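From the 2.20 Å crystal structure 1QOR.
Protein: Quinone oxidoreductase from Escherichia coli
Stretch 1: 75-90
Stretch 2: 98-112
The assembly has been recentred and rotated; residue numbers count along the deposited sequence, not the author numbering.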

# COMPACT_ATOMS: atom_id res chain seq x y z
N GLY A 75 38.70 -3.12 14.13
CA GLY A 75 37.88 -4.28 13.87
C GLY A 75 37.65 -4.58 12.38
O GLY A 75 37.24 -5.68 12.03
N VAL A 76 37.93 -3.61 11.52
CA VAL A 76 37.70 -3.78 10.09
C VAL A 76 38.67 -4.76 9.45
O VAL A 76 39.87 -4.52 9.40
CB VAL A 76 37.74 -2.44 9.34
CG1 VAL A 76 37.60 -2.66 7.83
CG2 VAL A 76 36.64 -1.53 9.87
N LYS A 77 38.11 -5.84 8.92
CA LYS A 77 38.90 -6.90 8.28
C LYS A 77 38.75 -7.00 6.77
O LYS A 77 39.72 -7.31 6.07
CB LYS A 77 38.52 -8.25 8.91
N HIS A 78 37.54 -6.73 6.26
CA HIS A 78 37.29 -6.83 4.82
C HIS A 78 37.80 -5.71 3.93
O HIS A 78 37.70 -5.82 2.71
CB HIS A 78 35.80 -7.07 4.54
CG HIS A 78 34.92 -5.87 4.78
ND1 HIS A 78 34.64 -5.38 6.04
CD2 HIS A 78 34.23 -5.10 3.91
CE1 HIS A 78 33.81 -4.36 5.93
NE2 HIS A 78 33.54 -4.17 4.66
N ILE A 79 38.33 -4.63 4.51
CA ILE A 79 38.83 -3.50 3.71
C ILE A 79 40.19 -3.04 4.23
O ILE A 79 40.44 -3.12 5.43
CB ILE A 79 37.83 -2.29 3.72
CG1 ILE A 79 36.48 -2.72 3.10
CG2 ILE A 79 38.41 -1.09 2.97
CD1 ILE A 79 35.42 -1.69 3.17
N LYS A 80 41.04 -2.55 3.34
CA LYS A 80 42.35 -2.09 3.75
C LYS A 80 42.72 -0.76 3.14
O LYS A 80 42.13 -0.33 2.16
CB LYS A 80 43.40 -3.14 3.43
CG LYS A 80 43.54 -3.47 1.97
CD LYS A 80 44.34 -4.77 1.82
CE LYS A 80 43.59 -6.00 2.42
NZ LYS A 80 43.49 -6.08 3.92
N ALA A 81 43.72 -0.09 3.72
CA ALA A 81 44.15 1.21 3.21
C ALA A 81 44.55 1.04 1.78
O ALA A 81 45.12 0.02 1.40
CB ALA A 81 45.30 1.72 4.01
N GLY A 82 44.24 2.04 0.97
CA GLY A 82 44.56 1.96 -0.44
C GLY A 82 43.40 1.50 -1.32
O GLY A 82 43.38 1.88 -2.49
N ASP A 83 42.46 0.72 -0.79
CA ASP A 83 41.31 0.25 -1.58
C ASP A 83 40.47 1.38 -2.12
O ASP A 83 40.47 2.47 -1.54
CB ASP A 83 40.42 -0.68 -0.79
CG ASP A 83 41.03 -2.03 -0.57
OD1 ASP A 83 42.07 -2.34 -1.20
OD2 ASP A 83 40.48 -2.81 0.25
N ARG A 84 39.82 1.14 -3.26
CA ARG A 84 38.94 2.15 -3.88
C ARG A 84 37.53 1.74 -3.48
O ARG A 84 37.14 0.59 -3.70
CB ARG A 84 39.04 2.11 -5.40
CG ARG A 84 40.44 2.38 -5.98
CD ARG A 84 40.38 2.95 -7.44
NE ARG A 84 39.49 2.12 -8.23
CZ ARG A 84 38.63 2.57 -9.14
NH1 ARG A 84 38.52 3.86 -9.45
NH2 ARG A 84 37.80 1.69 -9.64
N VAL A 85 36.77 2.64 -2.86
CA VAL A 85 35.41 2.28 -2.41
C VAL A 85 34.36 3.33 -2.72
O VAL A 85 34.69 4.49 -3.02
CB VAL A 85 35.38 2.06 -0.85
CG1 VAL A 85 36.36 1.01 -0.43
CG2 VAL A 85 35.67 3.36 -0.14
N VAL A 86 33.10 2.90 -2.68
CA VAL A 86 31.97 3.81 -2.84
C VAL A 86 31.04 3.50 -1.67
O VAL A 86 30.93 2.34 -1.22
CB VAL A 86 30.98 3.51 -4.04
CG1 VAL A 86 30.68 4.77 -4.84
CG2 VAL A 86 31.29 2.26 -4.81
N TYR A 87 30.24 4.47 -1.30
CA TYR A 87 29.24 4.25 -0.27
C TYR A 87 28.05 5.16 -0.54
O TYR A 87 28.21 6.25 -1.12
CB TYR A 87 29.83 4.47 1.13
CG TYR A 87 30.53 5.77 1.31
CD1 TYR A 87 29.84 6.91 1.73
CD2 TYR A 87 31.90 5.87 1.06
CE1 TYR A 87 30.52 8.12 1.90
CE2 TYR A 87 32.58 7.06 1.22
CZ TYR A 87 31.89 8.18 1.64
OH TYR A 87 32.63 9.36 1.80
N ALA A 88 26.86 4.68 -0.17
CA ALA A 88 25.60 5.42 -0.36
C ALA A 88 24.89 5.75 0.96
O ALA A 88 24.00 6.62 1.01
CB ALA A 88 24.66 4.59 -1.22
N GLN A 89 25.27 5.04 2.02
CA GLN A 89 24.59 5.18 3.31
C GLN A 89 25.50 5.51 4.48
O GLN A 89 25.51 4.79 5.46
CB GLN A 89 23.86 3.85 3.61
CG GLN A 89 22.88 3.42 2.55
CD GLN A 89 22.69 1.91 2.51
OE1 GLN A 89 23.62 1.14 2.16
NE2 GLN A 89 21.48 1.46 2.90
N SER A 90 26.30 6.55 4.40
CA SER A 90 27.17 6.85 5.50
C SER A 90 26.39 7.77 6.42
O SER A 90 25.31 8.25 6.06
CB SER A 90 28.39 7.60 4.99
OG SER A 90 28.01 8.92 4.61
N VAL A 98 37.14 14.28 3.45
CA VAL A 98 37.52 13.08 4.21
C VAL A 98 36.31 12.75 5.08
O VAL A 98 35.79 13.64 5.79
CB VAL A 98 38.71 13.35 5.20
CG1 VAL A 98 39.21 12.06 5.84
CG2 VAL A 98 39.84 14.11 4.50
N HIS A 99 35.89 11.49 5.09
CA HIS A 99 34.73 11.12 5.88
C HIS A 99 34.94 9.74 6.49
O HIS A 99 35.65 8.91 5.93
CB HIS A 99 33.46 11.16 4.98
CG HIS A 99 32.15 11.09 5.73
ND1 HIS A 99 31.92 11.77 6.91
CD2 HIS A 99 31.00 10.43 5.45
CE1 HIS A 99 30.69 11.54 7.32
NE2 HIS A 99 30.10 10.73 6.45
N ASN A 100 34.44 9.51 7.70
CA ASN A 100 34.58 8.18 8.29
C ASN A 100 33.26 7.46 8.04
O ASN A 100 32.20 8.07 8.15
CB ASN A 100 34.95 8.23 9.79
CG ASN A 100 36.30 8.87 10.04
OD1 ASN A 100 37.28 8.57 9.37
ND2 ASN A 100 36.36 9.77 10.99
N ILE A 101 33.31 6.17 7.71
CA ILE A 101 32.11 5.43 7.39
C ILE A 101 32.16 4.02 7.97
O ILE A 101 33.23 3.40 8.01
CB ILE A 101 31.98 5.26 5.79
CG1 ILE A 101 31.96 6.60 5.08
CG2 ILE A 101 30.71 4.48 5.40
CD1 ILE A 101 33.30 6.98 4.52
N ILE A 102 31.01 3.52 8.42
CA ILE A 102 30.92 2.15 8.93
C ILE A 102 31.29 1.30 7.71
O ILE A 102 30.67 1.42 6.65
CB ILE A 102 29.46 1.79 9.40
CG1 ILE A 102 29.22 2.27 10.83
CG2 ILE A 102 29.25 0.29 9.40
CD1 ILE A 102 29.46 3.75 11.05
N ALA A 103 32.30 0.46 7.88
CA ALA A 103 32.82 -0.39 6.84
C ALA A 103 31.84 -1.36 6.16
O ALA A 103 32.09 -1.80 5.04
CB ALA A 103 34.05 -1.12 7.34
N ASP A 104 30.76 -1.75 6.82
CA ASP A 104 29.79 -2.67 6.20
C ASP A 104 28.97 -1.98 5.15
O ASP A 104 28.28 -2.64 4.40
CB ASP A 104 28.79 -3.20 7.19
CG ASP A 104 29.36 -4.24 8.08
OD1 ASP A 104 30.41 -4.83 7.73
OD2 ASP A 104 28.73 -4.46 9.13
N LYS A 105 28.96 -0.66 5.20
CA LYS A 105 28.21 0.15 4.28
C LYS A 105 29.00 0.51 3.02
O LYS A 105 28.46 1.18 2.15
CB LYS A 105 27.79 1.46 4.97
CG LYS A 105 27.03 1.31 6.28
CD LYS A 105 25.69 0.68 6.07
N ALA A 106 30.27 0.12 2.93
CA ALA A 106 31.06 0.48 1.75
C ALA A 106 31.34 -0.71 0.84
O ALA A 106 31.52 -1.82 1.31
CB ALA A 106 32.37 1.12 2.17
N ALA A 107 31.35 -0.46 -0.46
CA ALA A 107 31.64 -1.52 -1.42
C ALA A 107 32.96 -1.24 -2.15
O ALA A 107 33.32 -0.07 -2.43
CB ALA A 107 30.49 -1.65 -2.44
N ILE A 108 33.71 -2.31 -2.39
CA ILE A 108 34.98 -2.20 -3.09
C ILE A 108 34.67 -1.96 -4.57
O ILE A 108 33.99 -2.77 -5.20
CB ILE A 108 35.80 -3.49 -3.01
CG1 ILE A 108 36.04 -3.90 -1.55
CG2 ILE A 108 37.10 -3.32 -3.83
CD1 ILE A 108 37.01 -2.99 -0.79
N LEU A 109 35.16 -0.87 -5.11
CA LEU A 109 34.94 -0.50 -6.50
C LEU A 109 35.75 -1.33 -7.50
O LEU A 109 36.93 -1.59 -7.27
CB LEU A 109 35.36 0.94 -6.70
CG LEU A 109 34.34 2.01 -6.92
CD1 LEU A 109 35.09 3.21 -7.52
CD2 LEU A 109 33.26 1.53 -7.86
N PRO A 110 35.13 -1.83 -8.58
CA PRO A 110 35.96 -2.59 -9.52
C PRO A 110 36.81 -1.56 -10.29
O PRO A 110 36.38 -0.43 -10.54
CB PRO A 110 34.93 -3.24 -10.44
CG PRO A 110 33.66 -3.32 -9.55
CD PRO A 110 33.70 -1.98 -8.91
N ALA A 111 38.00 -1.98 -10.71
CA ALA A 111 38.93 -1.12 -11.44
C ALA A 111 38.29 -0.42 -12.61
O ALA A 111 38.59 0.74 -12.87
CB ALA A 111 40.11 -1.92 -11.93
N ALA A 112 37.40 -1.11 -13.31
CA ALA A 112 36.75 -0.53 -14.49
C ALA A 112 35.82 0.63 -14.20
O ALA A 112 35.32 1.30 -15.13
CB ALA A 112 35.99 -1.61 -15.21
O HOH W 1 26.19 2.38 1.37

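What holds the two strands together? Strand 84-87 runs antiparallel to strand 106-108; two backbone hydrogen bonds join them and a third, from Leu109, follows just past the end of the second strand. Val86 pairs with Ala107 in both directions: Val86 N donates to Ala107 O at 3.0 Å, and Ala107 N donates to Val86 O at 2.9 Å, the latter nearly straight at 172°. Two residues along, Leu109 N donates to Arg84 O at 2.8 Å. Val85 and Ile108 face each other between these bonds as a non-hydrogen-bonded pair, where the strands come close enough for CA-H...O contacts: Val85 CA lies 3.1 Å from Ala107 O, and Ile108 CA lies 3.6 Å from Arg84 O. Both carbonyls thus receive an N-H and a CA-H from the opposing stretch.

What happens to the polar groups where the ladder ends? Beyond Val86, a water takes over. Ala88 N and Lys105 O are 4.5 Å apart, too far for a direct bond, and water 1 bridges them, accepting from Ala88 N at 2.8 Å and donating to Lys105 O at 2.7 Å. Its other hydrogen goes to Gln89 OE1 at 3.0 Å, so one water satisfies a donor and two acceptors.

Which side chains approach the carbonyls of Ala103 and of the tail of the second stretch? His78 reaches across with its ring, and NE2 donates to Ala103 O at 2.8 Å; the oxygen lies near the ring plane, as a donor in that plane requires, although the angle of 134° is bent. Ala103 O also receives a weak bond from Ala106 N at 3.4 Å. At the far end the guanidinium of Arg84 places NH2 2.7 Å from Pro110 O, which sits at its edge, while Leu109 CD1 covers one face, 3.8 Å from NH2. Ala111 O is 3.5 Å from Arg84 NH2, but the angle is too poor for a hydrogen bond.

Where do apolar groups fill the space around these bonds? On the sheet face carrying Val85, Tyr87, Ala106 and Ile108, Val85 CG1 meets Ile108 CD1 at 4.1 Å, and Ile79 CG1 approaches the same Ile108 CD1 at 3.9 Å. Val86 points to the other face, where its CG2 packs 3.7 Å from Leu109 CD2. Ile101 CD1 sits over the Tyr87 ring, 3.7 Å from its centroid and 27° off the normal, a CH-pi contact. The Tyr87 hydroxyl is hydrogen-bonded elsewhere in the structure, and Ser90 OG and His99 NE2 lie 3.3 Å apart nearby.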